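Local coordinates for protein metal-dependent hydrolase (Lactobacillus plantarum, PDB 2F6K) that probably catalyses a metal-dependent decarboxylation of the aminocarboxymuconate semialdehyde type, as a manganese-binding member of the amidohydrolase superfamily, at residues A[177-180]-A[181-185]; A[226-229]-A[230-233]. All coordinates share one frame; numbering follows the deposited sequence.

Contact 1. Residues A[177-180]-A[181-185]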
ATOM      1  N   PHE A 177      -4.671 -12.446 -12.430  1.00 31.19           N
ATOM      2  CA  PHE A 177      -4.338 -13.768 -11.933  1.00 32.44           C
ATOM      3  C   PHE A 177      -3.964 -13.772 -10.468  1.00 33.65           C
ATOM      4  O   PHE A 177      -4.384 -14.654  -9.717  1.00 34.79           O
ATOM      5  CB  PHE A 177      -3.219 -14.394 -12.754  1.00 31.41           C
ATOM      6  CG  PHE A 177      -3.700 -15.051 -14.015  1.00 31.16           C
ATOM      7  CD1 PHE A 177      -3.055 -16.175 -14.516  1.00 31.67           C
ATOM      8  CD2 PHE A 177      -4.814 -14.564 -14.687  1.00 32.69           C
ATOM      9  CE1 PHE A 177      -3.513 -16.810 -15.661  1.00 30.79           C
ATOM     10  CE2 PHE A 177      -5.280 -15.193 -15.838  1.00 33.61           C
ATOM     11  CZ  PHE A 177      -4.626 -16.320 -16.323  1.00 30.40           C
HETATM   12  N   MSE A 178      -3.176 -12.791 -10.053  1.00 34.95           N
HETATM   13  CA  MSE A 178      -2.787 -12.730  -8.659  1.00 34.89           C
HETATM   14  C   MSE A 178      -4.035 -12.560  -7.800  1.00 34.50           C
HETATM   15  O   MSE A 178      -4.160 -13.185  -6.740  1.00 35.82           O
HETATM   16  CB  MSE A 178      -1.809 -11.580  -8.428  1.00 35.48           C
HETATM   17  CG  MSE A 178      -0.496 -11.735  -9.198  1.00 45.50           C
HETATM   18 SE   MSE A 178       0.894 -10.459  -8.680  1.00 57.85          SE
HETATM   19  CE  MSE A 178       0.037  -8.817  -9.264  1.00 43.81           C
ATOM     20  N   ASP A 179      -4.981 -11.750  -8.270  1.00 32.00           N
ATOM     21  CA  ASP A 179      -6.187 -11.522  -7.488  1.00 31.77           C
ATOM     22  C   ASP A 179      -7.102 -12.731  -7.386  1.00 30.95           C
ATOM     23  O   ASP A 179      -7.629 -13.020  -6.309  1.00 31.78           O
ATOM     24  CB  ASP A 179      -6.970 -10.331  -8.027  1.00 30.23           C
ATOM     25  CG  ASP A 179      -7.538  -9.477  -6.911  1.00 30.75           C
ATOM     26  OD1 ASP A 179      -6.746  -8.928  -6.116  1.00 31.42           O
ATOM     27  OD2 ASP A 179      -8.774  -9.363  -6.813  1.00 30.12           O
ATOM     28  N   THR A 180      -7.290 -13.439  -8.493  1.00 28.91           N
ATOM     29  CA  THR A 180      -8.136 -14.618  -8.481  1.00 25.58           C
ATOM     30  C   THR A 180      -7.522 -15.633  -7.533  1.00 28.10           C
ATOM     31  O   THR A 180      -8.225 -16.272  -6.747  1.00 25.71           O
ATOM     32  CB  THR A 180      -8.259 -15.244  -9.881  1.00 22.03           C
ATOM     33  OG1 THR A 180      -9.046 -14.383 -10.715  1.00 18.40           O
ATOM     34  CG2 THR A 180      -8.929 -16.617  -9.803  1.00 15.65           C
ATOM     35  N   THR A 181      -6.200 -15.746  -7.595  1.00 27.58           N
ATOM     36  CA  THR A 181      -5.485 -16.691  -6.764  1.00 27.93           C
ATOM     37  C   THR A 181      -5.608 -16.345  -5.286  1.00 31.57           C
ATOM     38  O   THR A 181      -5.859 -17.220  -4.448  1.00 30.17           O
ATOM     39  CB  THR A 181      -3.996 -16.746  -7.139  1.00 27.44           C
ATOM     40  OG1 THR A 181      -3.858 -16.931  -8.556  1.00 25.56           O
ATOM     41  CG2 THR A 181      -3.323 -17.917  -6.425  1.00 24.55           C
HETATM   42  N   MSE A 182      -5.427 -15.070  -4.961  1.00 33.22           N
HETATM   43  CA  MSE A 182      -5.525 -14.655  -3.571  1.00 34.14           C
HETATM   44  C   MSE A 182      -6.948 -14.874  -3.064  1.00 33.36           C
HETATM   45  O   MSE A 182      -7.145 -15.324  -1.934  1.00 33.23           O
HETATM   46  CB  MSE A 182      -5.124 -13.185  -3.414  1.00 34.78           C
HETATM   47  CG  MSE A 182      -3.667 -12.891  -3.769  1.00 37.07           C
HETATM   48 SE   MSE A 182      -3.088 -11.095  -3.230  1.00 46.16          SE
HETATM   49  CE  MSE A 182      -3.820 -10.066  -4.694  1.00 37.75           C
ATOM     50  N   THR A 183      -7.932 -14.585  -3.915  1.00 28.46           N
ATOM     51  CA  THR A 183      -9.325 -14.747  -3.534  1.00 29.72           C
ATOM     52  C   THR A 183      -9.717 -16.200  -3.262  1.00 31.15           C
ATOM     53  O   THR A 183     -10.437 -16.473  -2.303  1.00 33.75           O
ATOM     54  CB  THR A 183     -10.266 -14.159  -4.599  1.00 30.92           C
ATOM     55  OG1 THR A 183      -9.977 -12.766  -4.769  1.00 34.16           O
ATOM     56  CG2 THR A 183     -11.726 -14.310  -4.167  1.00 30.86           C
ATOM     57  N   PHE A 184      -9.254 -17.126  -4.099  1.00 31.18           N
ATOM     58  CA  PHE A 184      -9.563 -18.542  -3.909  1.00 30.81           C
ATOM     59  C   PHE A 184      -9.061 -19.023  -2.545  1.00 31.88           C
ATOM     60  O   PHE A 184      -9.763 -19.719  -1.815  1.00 33.39           O
ATOM     61  CB  PHE A 184      -8.899 -19.386  -4.995  1.00 28.25           C
ATOM     62  CG  PHE A 184      -9.110 -20.866  -4.829  1.00 27.15           C
ATOM     63  CD1 PHE A 184     -10.342 -21.443  -5.118  1.00 26.86           C
ATOM     64  CD2 PHE A 184      -8.073 -21.685  -4.415  1.00 28.08           C
ATOM     65  CE1 PHE A 184     -10.535 -22.814  -5.004  1.00 27.42           C
ATOM     66  CE2 PHE A 184      -8.256 -23.070  -4.296  1.00 25.45           C
ATOM     67  CZ  PHE A 184      -9.489 -23.629  -4.593  1.00 27.38           C
ATOM     68  N   ILE A 185      -7.833 -18.658  -2.214  1.00 29.55           N
ATOM     69  CA  ILE A 185      -7.258 -19.069  -0.958  1.00 30.88           C
ATOM     70  C   ILE A 185      -8.012 -18.411   0.197  1.00 32.62           C
ATOM     71  O   ILE A 185      -8.210 -19.017   1.249  1.00 32.00           O
ATOM     72  CB  ILE A 185      -5.761 -18.700  -0.923  1.00 28.95           C
ATOM     73  CG1 ILE A 185      -5.057 -19.385  -2.100  1.00 29.43           C
ATOM     74  CG2 ILE A 185      -5.145 -19.110   0.406  1.00 26.10           C
ATOM     75  CD1 ILE A 185      -3.560 -19.152  -2.180  1.00 31.96           C
TER
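Thr181 lays its hydroxyl against the carbonyl of Phe177 one turn back, with OG1 2.6 Å from Phe177 O, in the middle of helix 171-189 of this amidohydrolase TIM barrel. The same oxygen also accepts the regular i to i-4 bond from Thr181 N, and the two donors reach it from opposite faces of the carbonyl plane, the hydroxyl tilted 34° from it. OG1 stands anti to the carbonyl carbon of Thr181 and beside its backbone N (chi1 -51°), which turns the hydroxyl back along the helix. Thr183 repeats the pattern at Asp179: N and OG1 both bond to Asp179 O, at 2.9 and 2.8 Å. Each doubly gripped carbonyl thus satisfies a threonine hydroxyl inside a buried helix. A valine in place of Thr181 would probably leave Phe177 O with the backbone N-H as its one donor from this position, the bond on the hydroxyl's face being lost, and would give up the weak hydrogen bond that OG1 makes with Phe209 N. Met182, a selenomethionine, gives its backbone N-H to Met178 O, and its side chain runs back along the helix; the bend at its last torsion (chi3 -81°) brings CE 3.4 Å from Asp179 OD1. The polar end of Asp179 is turned to other partners: OD2 is bonded to Thr125 and Asn126, OD1 to the hydroxyl of Tyr131, so the buried carboxylate ties the helix to the segment following strand 120-124. Leu174 of a second subunit packs on Thr181, and Asp166 of that subunit on Met182. One residue beyond Thr183, Phe184 N bonds to Thr180 O at 3.0 Å, while Phe184 CB lies 3.6 Å from the same oxygen.

Contact 2. Residues A[226-229]-A[230-233]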
ATOM      1  N   GLN A 226      -8.088 -26.834   7.795  1.00 40.27           N
ATOM      2  CA  GLN A 226      -8.854 -28.068   7.894  1.00 43.05           C
ATOM      3  C   GLN A 226      -9.598 -28.312   6.582  1.00 42.27           C
ATOM      4  O   GLN A 226     -10.727 -28.812   6.570  1.00 41.43           O
ATOM      5  CB  GLN A 226      -9.843 -27.984   9.055  1.00 44.74           C
ATOM      6  CG  GLN A 226      -9.177 -27.864  10.426  1.00 56.14           C
ATOM      7  CD  GLN A 226      -8.259 -29.049  10.779  1.00 64.16           C
ATOM      8  OE1 GLN A 226      -8.085 -29.987   9.998  1.00 68.86           O
ATOM      9  NE2 GLN A 226      -7.669 -28.998  11.967  1.00 64.77           N
ATOM     10  N   VAL A 227      -8.949 -27.946   5.478  1.00 40.19           N
ATOM     11  CA  VAL A 227      -9.524 -28.105   4.144  1.00 39.21           C
ATOM     12  C   VAL A 227      -8.593 -28.885   3.203  1.00 37.63           C
ATOM     13  O   VAL A 227      -7.370 -28.735   3.247  1.00 37.22           O
ATOM     14  CB  VAL A 227      -9.835 -26.717   3.518  1.00 38.86           C
ATOM     15  CG1 VAL A 227     -10.401 -26.868   2.120  1.00 35.03           C
ATOM     16  CG2 VAL A 227     -10.836 -25.981   4.381  1.00 44.22           C
ATOM     17  N   ASP A 228      -9.177 -29.737   2.365  1.00 37.19           N
ATOM     18  CA  ASP A 228      -8.393 -30.511   1.407  1.00 34.98           C
ATOM     19  C   ASP A 228      -8.535 -29.766   0.081  1.00 33.44           C
ATOM     20  O   ASP A 228      -9.564 -29.862  -0.584  1.00 33.78           O
ATOM     21  CB  ASP A 228      -8.951 -31.932   1.285  1.00 36.75           C
ATOM     22  CG  ASP A 228      -8.091 -32.824   0.407  1.00 41.62           C
ATOM     23  OD1 ASP A 228      -7.705 -32.383  -0.702  1.00 36.99           O
ATOM     24  OD2 ASP A 228      -7.809 -33.971   0.825  1.00 46.51           O
ATOM     25  N   VAL A 229      -7.508 -29.015  -0.295  1.00 31.96           N
ATOM     26  CA  VAL A 229      -7.559 -28.222  -1.515  1.00 30.98           C
ATOM     27  C   VAL A 229      -7.915 -29.043  -2.755  1.00 30.77           C
ATOM     28  O   VAL A 229      -8.624 -28.564  -3.648  1.00 30.10           O
ATOM     29  CB  VAL A 229      -6.216 -27.440  -1.712  1.00 31.46           C
ATOM     30  CG1 VAL A 229      -5.065 -28.399  -1.998  1.00 30.12           C
ATOM     31  CG2 VAL A 229      -6.374 -26.404  -2.812  1.00 25.63           C
ATOM     32  N   TYR A 230      -7.446 -30.287  -2.798  1.00 31.36           N
ATOM     33  CA  TYR A 230      -7.726 -31.167  -3.929  1.00 32.76           C
ATOM     34  C   TYR A 230      -9.200 -31.528  -4.033  1.00 35.33           C
ATOM     35  O   TYR A 230      -9.705 -31.715  -5.139  1.00 38.60           O
ATOM     36  CB  TYR A 230      -6.881 -32.431  -3.835  1.00 26.71           C
ATOM     37  CG  TYR A 230      -5.415 -32.108  -3.772  1.00 29.01           C
ATOM     38  CD1 TYR A 230      -4.767 -31.495  -4.852  1.00 27.29           C
ATOM     39  CD2 TYR A 230      -4.669 -32.386  -2.623  1.00 28.52           C
ATOM     40  CE1 TYR A 230      -3.410 -31.170  -4.789  1.00 25.86           C
ATOM     41  CE2 TYR A 230      -3.320 -32.069  -2.549  1.00 28.96           C
ATOM     42  CZ  TYR A 230      -2.693 -31.462  -3.634  1.00 29.77           C
ATOM     43  OH  TYR A 230      -1.347 -31.156  -3.557  1.00 31.47           O
ATOM     44  N   ASP A 231      -9.895 -31.642  -2.901  1.00 36.55           N
ATOM     45  CA  ASP A 231     -11.327 -31.941  -2.952  1.00 37.23           C
ATOM     46  C   ASP A 231     -12.054 -30.703  -3.464  1.00 35.74           C
ATOM     47  O   ASP A 231     -12.994 -30.804  -4.256  1.00 34.63           O
ATOM     48  CB  ASP A 231     -11.880 -32.314  -1.574  1.00 42.42           C
ATOM     49  CG  ASP A 231     -11.431 -33.680  -1.117  1.00 49.14           C
ATOM     50  OD1 ASP A 231     -11.332 -34.591  -1.977  1.00 53.80           O
ATOM     51  OD2 ASP A 231     -11.190 -33.845   0.101  1.00 54.51           O
ATOM     52  N   VAL A 232     -11.610 -29.533  -3.013  1.00 33.80           N
ATOM     53  CA  VAL A 232     -12.224 -28.281  -3.437  1.00 34.44           C
ATOM     54  C   VAL A 232     -12.066 -28.076  -4.950  1.00 35.39           C
ATOM     55  O   VAL A 232     -12.984 -27.598  -5.625  1.00 34.37           O
ATOM     56  CB  VAL A 232     -11.613 -27.078  -2.681  1.00 32.19           C
ATOM     57  CG1 VAL A 232     -12.302 -25.794  -3.104  1.00 30.16           C
ATOM     58  CG2 VAL A 232     -11.760 -27.281  -1.180  1.00 29.90           C
HETATM   59  N   MSE A 233     -10.904 -28.446  -5.482  1.00 34.66           N
HETATM   60  CA  MSE A 233     -10.661 -28.301  -6.911  1.00 36.15           C
HETATM   61  C   MSE A 233     -11.613 -29.178  -7.721  1.00 35.65           C
HETATM   62  O   MSE A 233     -11.879 -28.909  -8.890  1.00 33.88           O
HETATM   63  CB  MSE A 233      -9.203 -28.638  -7.239  1.00 36.02           C
HETATM   64  CG  MSE A 233      -8.190 -27.596  -6.716  1.00 38.79           C
HETATM   65 SE   MSE A 233      -8.425 -25.806  -7.490  1.00 49.34          SE
HETATM   66  CE  MSE A 233      -7.652 -26.163  -9.225  1.00 45.71           C
TER
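Val227 meets Val232 across the start of helix 229-235, the two side chains crossing at about a right angle with CG1 of Val227 3.6 Å from CG2 of Val232. This i to i+5 apolar pair, N' to N4, is a hydrophobic staple. Asp228 is the N-cap. Its CG lies anti to the backbone N (chi1 -174°), which swings the carboxylate over the helix start, where OD1 accepts from Asp231 N at 3.2 Å. The N-H approaches from above the carboxylate plane, 51° out of it. Asp228 O takes the ordinary helical bond from Val232 N, along with a weak one from Asp231 N. The carboxylate of Asp231 folds back beside the cap, its OD2 3.5 Å from Asp228 OD2. Two like charges so close would be expected to disfavour each other, although the N-terminal end of the helix probably eases the cost. Val229 opens the helix with CG1 set between its backbone N and carbonyl carbon. This branch sits over one face of the Tyr230 ring, 3.9 Å from the centroid and 5° off the normal, a CH-pi contact between sequence neighbours. Val229 O then accepts from Met233 N at 2.9 Å, the next bond in the helical series. The hydroxyl of Tyr230 is held by Asp215 of helix 210-225, and Arg247 of a second subunit packs on the tyrosine. The short helix 229-235, which leads into barrel strand 237-239, packs on two longer ones: Val229 and Met233 rest on Asp214 of helix 210-225, while Val229, Val232 and Met233 meet Phe184 of helix 171-189.

The two contacts come in series along the chain, their centres about 15 Å apart, and one side chain joins them. Phe184 of contact 1 reaches into contact 2 with its ring: CZ lies 3.8 Å from both Met233 SE and Val232 CG1, and CE2 is 4.1 Å from Val229 CG2. Helix 171-189 is thereby packed against the short helix 229-235. Contact 1 is the one nearer the metal, with the side chain of Thr180 about 9 Å from the manganese that His7, His9, His154 and Asp266 bind. The centre of contact 2 lies about 21 Å from the centre of the chain, that of contact 1 about 12 Å.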